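Local structure of Rho guanine nucleotide exchange factor 11 (Homo sapiens, 5JHH) at residues T250-I255 / L277-V282; G258-R263 / L347-S352. The protein probably activates Rho-family GTPases by promoting the exchange of bound GDP for GTP through a catalytic DH domain coupled to a PH domain. One frame throughout, in Å; residues are numbered along the deposited sequence.

Contact 1. Residues T250-I255 / L277-V282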
loop_
_atom_site.group_PDB
_atom_site.type_symbol
_atom_site.label_atom_id
_atom_site.label_comp_id
_atom_site.label_asym_id
_atom_site.label_seq_id
_atom_site.Cartn_x
_atom_site.Cartn_y
_atom_site.Cartn_z
ATOM N N THR A 250 15.217 13.585 16.405
ATOM C CA THR A 250 13.885 13.596 16.956
ATOM C C THR A 250 13.109 14.883 16.709
ATOM O O THR A 250 11.897 14.876 16.824
ATOM C CB THR A 250 13.965 13.310 18.463
ATOM O OG1 THR A 250 14.251 11.920 18.629
ATOM C CG2 THR A 250 12.663 13.653 19.219
ATOM N N THR A 251 13.779 15.982 16.378
ATOM C CA THR A 251 13.109 17.297 16.356
ATOM C C THR A 251 12.809 17.778 14.948
ATOM O O THR A 251 12.464 18.934 14.737
ATOM C CB THR A 251 14.005 18.353 17.000
ATOM O OG1 THR A 251 15.195 18.458 16.207
ATOM C CG2 THR A 251 14.368 17.949 18.493
ATOM N N ARG A 252 12.968 16.889 13.972
ATOM C CA ARG A 252 12.775 17.239 12.566
ATOM C C ARG A 252 11.872 16.236 11.906
ATOM O O ARG A 252 11.693 15.116 12.378
ATOM C CB ARG A 252 14.120 17.264 11.827
ATOM C CG ARG A 252 15.041 18.369 12.314
ATOM C CD ARG A 252 16.442 17.855 12.625
ATOM N NE ARG A 252 17.307 18.894 13.189
ATOM C CZ ARG A 252 17.621 20.005 12.540
ATOM N NH1 ARG A 252 17.129 20.237 11.336
ATOM N NH2 ARG A 252 18.419 20.895 13.094
ATOM N N LYS A 253 11.324 16.632 10.775
ATOM C CA LYS A 253 10.548 15.717 10.001
ATOM C C LYS A 253 11.385 15.059 8.892
ATOM O O LYS A 253 12.239 15.686 8.291
ATOM C CB LYS A 253 9.325 16.431 9.440
ATOM C CG LYS A 253 8.205 16.589 10.458
ATOM C CD LYS A 253 7.145 17.556 9.964
ATOM C CE LYS A 253 6.355 16.957 8.818
ATOM N NZ LYS A 253 5.047 17.655 8.669
ATOM N N MET A 254 11.127 13.781 8.653
ATOM C CA MET A 254 11.760 13.063 7.583
ATOM C C MET A 254 10.900 13.062 6.348
ATOM O O MET A 254 9.715 12.784 6.412
ATOM C CB MET A 254 11.985 11.627 7.983
ATOM C CG MET A 254 12.739 10.851 6.903
ATOM S SD MET A 254 13.552 9.421 7.621
ATOM C CE MET A 254 12.167 8.507 8.262
ATOM N N ILE A 255 11.516 13.313 5.219
ATOM C CA ILE A 255 10.836 13.261 3.961
ATOM C C ILE A 255 11.098 11.954 3.278
ATOM O O ILE A 255 10.211 11.386 2.635
ATOM C CB ILE A 255 11.326 14.411 3.068
ATOM C CG1 ILE A 255 11.008 15.765 3.751
ATOM C CG2 ILE A 255 10.761 14.318 1.663
ATOM C CD1 ILE A 255 11.153 17.009 2.881
ATOM N N LEU A 277 15.802 15.132 5.548
ATOM C CA LEU A 277 14.920 15.819 6.467
ATOM C C LEU A 277 14.375 17.106 5.833
ATOM O O LEU A 277 14.601 17.377 4.657
ATOM C CB LEU A 277 15.658 16.134 7.741
ATOM C CG LEU A 277 16.501 14.973 8.258
ATOM C CD1 LEU A 277 17.055 15.319 9.628
ATOM C CD2 LEU A 277 15.732 13.662 8.319
ATOM N N GLU A 278 13.626 17.871 6.592
ATOM C CA GLU A 278 13.001 19.050 6.044
ATOM C C GLU A 278 14.035 20.118 5.670
ATOM O O GLU A 278 13.923 20.815 4.640
ATOM C CB GLU A 278 12.074 19.631 7.077
ATOM C CG GLU A 278 10.723 18.981 7.069
ATOM C CD GLU A 278 9.757 19.735 7.964
ATOM O OE1 GLU A 278 10.209 20.220 9.049
ATOM O OE2 GLU A 278 8.562 19.830 7.573
ATOM N N ASP A 279 15.051 20.225 6.507
ATOM C CA ASP A 279 15.982 21.338 6.400
ATOM C C ASP A 279 17.398 20.869 6.061
ATOM O O ASP A 279 18.206 21.665 5.606
ATOM C CB ASP A 279 15.957 22.116 7.712
ATOM C CG ASP A 279 16.180 21.210 8.941
ATOM O OD1 ASP A 279 16.234 19.959 8.839
ATOM O OD2 ASP A 279 16.317 21.747 10.042
ATOM N N LEU A 280 17.667 19.576 6.266
ATOM C CA LEU A 280 19.005 18.987 6.130
ATOM C C LEU A 280 18.977 17.681 5.363
ATOM O O LEU A 280 18.040 16.917 5.492
ATOM C CB LEU A 280 19.614 18.676 7.507
ATOM C CG LEU A 280 19.604 19.845 8.492
ATOM C CD1 LEU A 280 20.012 19.412 9.882
ATOM C CD2 LEU A 280 20.492 20.963 7.961
ATOM N N LEU A 281 20.037 17.434 4.598
ATOM C CA LEU A 281 20.404 16.106 4.115
ATOM C C LEU A 281 21.531 15.555 4.992
ATOM O O LEU A 281 22.537 16.227 5.161
ATOM C CB LEU A 281 20.909 16.201 2.691
ATOM C CG LEU A 281 21.222 14.880 1.987
ATOM C CD1 LEU A 281 19.916 14.152 1.716
ATOM C CD2 LEU A 281 21.999 15.103 0.680
ATOM N N VAL A 282 21.370 14.360 5.568
ATOM C CA VAL A 282 22.373 13.842 6.508
ATOM C C VAL A 282 22.918 12.518 6.006
ATOM O O VAL A 282 22.162 11.620 5.622
ATOM C CB VAL A 282 21.930 13.798 8.011
ATOM C CG1 VAL A 282 20.672 14.595 8.286
ATOM C CG2 VAL A 282 21.786 12.398 8.535
#

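Contact 2. Residues G258-R263 / L347-S352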
loop_
_atom_site.group_PDB
_atom_site.type_symbol
_atom_site.label_atom_id
_atom_site.label_comp_id
_atom_site.label_asym_id
_atom_site.label_seq_id
_atom_site.Cartn_x
_atom_site.Cartn_y
_atom_site.Cartn_z
ATOM N N GLY A 258 17.196 6.340 2.497
ATOM C CA GLY A 258 17.633 5.404 1.517
ATOM C C GLY A 258 19.136 5.267 1.428
ATOM O O GLY A 258 19.892 6.139 1.854
ATOM N N PRO A 259 19.573 4.144 0.883
ATOM C CA PRO A 259 20.969 3.930 0.644
ATOM C C PRO A 259 21.409 4.684 -0.623
ATOM O O PRO A 259 20.649 4.786 -1.580
ATOM C CB PRO A 259 21.049 2.408 0.445
ATOM C CG PRO A 259 19.721 2.053 -0.162
ATOM C CD PRO A 259 18.738 3.003 0.463
ATOM N N LEU A 260 22.605 5.247 -0.574
ATOM C CA LEU A 260 23.227 5.945 -1.697
ATOM C C LEU A 260 24.732 5.673 -1.635
ATOM O O LEU A 260 25.307 5.524 -0.553
ATOM C CB LEU A 260 22.984 7.459 -1.584
ATOM C CG LEU A 260 21.549 7.918 -1.867
ATOM C CD1 LEU A 260 21.399 9.397 -1.570
ATOM C CD2 LEU A 260 21.135 7.627 -3.303
ATOM N N THR A 261 25.374 5.604 -2.788
ATOM C CA THR A 261 26.818 5.453 -2.805
ATOM C C THR A 261 27.438 6.811 -3.123
ATOM O O THR A 261 27.084 7.448 -4.097
ATOM C CB THR A 261 27.253 4.374 -3.809
ATOM O OG1 THR A 261 26.599 3.146 -3.484
ATOM C CG2 THR A 261 28.747 4.142 -3.721
ATOM N N TRP A 262 28.348 7.243 -2.270
ATOM C CA TRP A 262 29.087 8.497 -2.437
ATOM C C TRP A 262 30.426 8.359 -3.191
ATOM O O TRP A 262 31.387 7.800 -2.672
ATOM C CB TRP A 262 29.394 9.020 -1.049
ATOM C CG TRP A 262 29.852 10.402 -0.963
ATOM C CD1 TRP A 262 30.073 11.291 -1.987
ATOM C CD2 TRP A 262 30.178 11.076 0.249
ATOM N NE1 TRP A 262 30.514 12.490 -1.457
ATOM C CE2 TRP A 262 30.598 12.367 -0.088
ATOM C CE3 TRP A 262 30.182 10.693 1.593
ATOM C CZ2 TRP A 262 30.950 13.303 0.879
ATOM C CZ3 TRP A 262 30.547 11.617 2.555
ATOM C CH2 TRP A 262 30.921 12.905 2.198
ATOM N N ARG A 263 30.482 8.927 -4.394
ATOM C CA ARG A 263 31.713 9.022 -5.201
ATOM C C ARG A 263 32.545 10.214 -4.716
ATOM O O ARG A 263 32.395 11.342 -5.199
ATOM C CB ARG A 263 31.357 9.212 -6.680
ATOM C CG ARG A 263 31.864 8.141 -7.605
ATOM C CD ARG A 263 30.754 7.257 -8.151
ATOM N NE ARG A 263 29.996 7.896 -9.220
ATOM C CZ ARG A 263 29.308 7.247 -10.162
ATOM N NH1 ARG A 263 29.283 5.929 -10.190
ATOM N NH2 ARG A 263 28.608 7.923 -11.077
ATOM N N LEU A 347 26.409 11.542 -5.849
ATOM C CA LEU A 347 25.694 10.482 -5.164
ATOM C C LEU A 347 25.100 9.527 -6.162
ATOM O O LEU A 347 24.624 9.950 -7.244
ATOM C CB LEU A 347 24.639 11.082 -4.250
ATOM C CG LEU A 347 25.249 11.810 -3.050
ATOM C CD1 LEU A 347 24.162 12.571 -2.325
ATOM C CD2 LEU A 347 25.931 10.859 -2.077
ATOM N N VAL A 348 25.126 8.236 -5.815
ATOM C CA VAL A 348 24.631 7.183 -6.726
ATOM C C VAL A 348 23.548 6.329 -6.040
ATOM O O VAL A 348 23.755 5.771 -4.975
ATOM C CB VAL A 348 25.783 6.271 -7.255
ATOM C CG1 VAL A 348 25.345 5.443 -8.476
ATOM C CG2 VAL A 348 26.987 7.103 -7.623
ATOM N N ALA A 349 22.404 6.259 -6.704
ATOM C CA ALA A 349 21.213 5.552 -6.254
ATOM C C ALA A 349 21.202 4.157 -6.856
ATOM O O ALA A 349 21.989 3.847 -7.738
ATOM C CB ALA A 349 19.981 6.316 -6.716
ATOM N N LEU A 350 20.272 3.328 -6.408
ATOM C CA LEU A 350 20.279 1.913 -6.796
ATOM C C LEU A 350 19.856 1.749 -8.225
ATOM O O LEU A 350 20.303 0.861 -8.882
ATOM C CB LEU A 350 19.347 1.079 -5.905
ATOM C CG LEU A 350 19.515 1.165 -4.384
ATOM C CD1 LEU A 350 18.184 0.841 -3.681
ATOM C CD2 LEU A 350 20.666 0.301 -3.860
ATOM N N THR A 351 18.951 2.584 -8.695
ATOM C CA THR A 351 18.474 2.463 -10.059
ATOM C C THR A 351 18.183 3.831 -10.627
ATOM O O THR A 351 18.205 4.824 -9.925
ATOM C CB THR A 351 17.171 1.623 -10.118
ATOM O OG1 THR A 351 16.108 2.296 -9.424
ATOM C CG2 THR A 351 17.390 0.201 -9.477
ATOM N N SER A 352 17.835 3.873 -11.900
ATOM C CA SER A 352 17.452 5.113 -12.485
ATOM C C SER A 352 16.193 5.621 -11.784
ATOM O O SER A 352 16.120 6.807 -11.437
ATOM C CB SER A 352 17.245 4.966 -13.989
ATOM O OG SER A 352 16.124 4.176 -14.280
#

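Contact 1. Residues T250-I255 / L277-V282
Arg252 reaches from the approach to the first strand of the PH domain to the turn that links its second and third strands, where its guanidinium is modelled beside Asp279 and Leu280. The turn is tight: Glu278 and Asp279 have backbone angles close to type I, and Leu277 N bonds to Leu280 O at 2.9 Å across them. Arg252 NH1 is modelled against the Asp279 carboxylate as a salt bridge, but the atoms are too close together, so the details of the pairing are doubtful. As modelled, Leu280 covers one face of the guanidinium, off toward its rim, with CD1 3.6 Å from Arg252 CZ. Nearer the backbone, the aliphatic part of Arg252 crosses Leu277 at about a right angle, CD lying 4.0 Å from Leu277 CD1.

Lys253 contributes mainly through its carbonyl: Lys253 O takes a weak, bent bond from Glu278 N at 3.1 Å (123° at the hydrogen) and a CA-H...O contact from Leu277. Its side chain runs obliquely over that of Glu278; the opposite charges stay beyond salt-bridge range, with NZ 4.3 Å from Glu278 OE2.

At Met254 strand 254-263 begins. Met254 faces Leu277 as an antiparallel non-hydrogen-bonded pair, the two side chains on the same side, with Met254 CB 4.3 Å from Leu277 CD2. CG of Met254 is anti to the backbone N (chi1 -176°), and the side chain meets Asn217 and Arg220 of the long helix 189-227. The first PH strand is thereby packed on the helix that leads out of the catalytic domain. Ile255 completes the contact over the start of the turn, its CD1 3.9 Å from Leu277 O.

Contact 2. Residues G258-R263 / L347-S352
Leu260 and Ala349 meet at the apolar centre, Leu260 CD2 lying 3.8 Å from Ala349 CB, while the other branch of the leucine, CD1, comes within 4.3 Å of Leu347 CD1. Trp358 of helix 352-368 also packs on Leu260, so this cluster extends from the sheet to the C-terminal helix. Beside it, Leu347 CD2 approaches Trp262 obliquely, 4.1 Å from CB. The indole itself meets the rings of Tyr345 and Phe310. At the exposed end of the row, Pro259 CG lies against Leu350 CD1.

The backbones join between these groups. Thr261 and Val348 form an antiparallel hydrogen-bonded pair: Thr261 N reaches Val348 O at 2.7 Å, nearly straight (171°) and in the carbonyl plane, whereas the return bond from Val348 N to Thr261 O, also 2.7 Å, is more bent and tilted out of plane. Thr261 CB lies 4.2 Å from Val348 CB on the face away from Leu347; its hydroxyl OG1 turns to Asp271.

On that same face, Val348 CG1 is anti to the backbone N (chi1 -164°), and CG2 is left to sit under the centre of the Arg263 guanidinium, 3.4 Å from CZ. The charge of Arg263 is matched by Asp327 and Glu346, in salt bridges at NH2. An alanine at Arg263 would probably leave those two carboxylates without their shared positive mate and strip the flat cover from Val348 CG2.

Beyond Leu350, Thr351 N-caps helix 352-368 through OG1 to Asp354 N. A first strand bonded to the last, with the C-terminal helix following within a few residues, is the closure characteristic of the PH-domain fold.

From the N terminus, the chain leaves helix 189-227, passes 250-255 and runs up strand 254-263, which serves both contacts. Strand 269-277 then returns beside it, and contact 1 closes the first, short loop, with 21 residues between its segments. Contact 2 opens at 258-263, before that closure, and is completed by 347-352 after 83 intervening residues. The order of segments therefore alternates, and the two loops cross. Contact 1 ties the beginning of the first strand to the turn between the second and third strands; contact 2, its centre about 19 Å from that of contact 1, joins the same strand to the last one, at the entrance to helix 352-368.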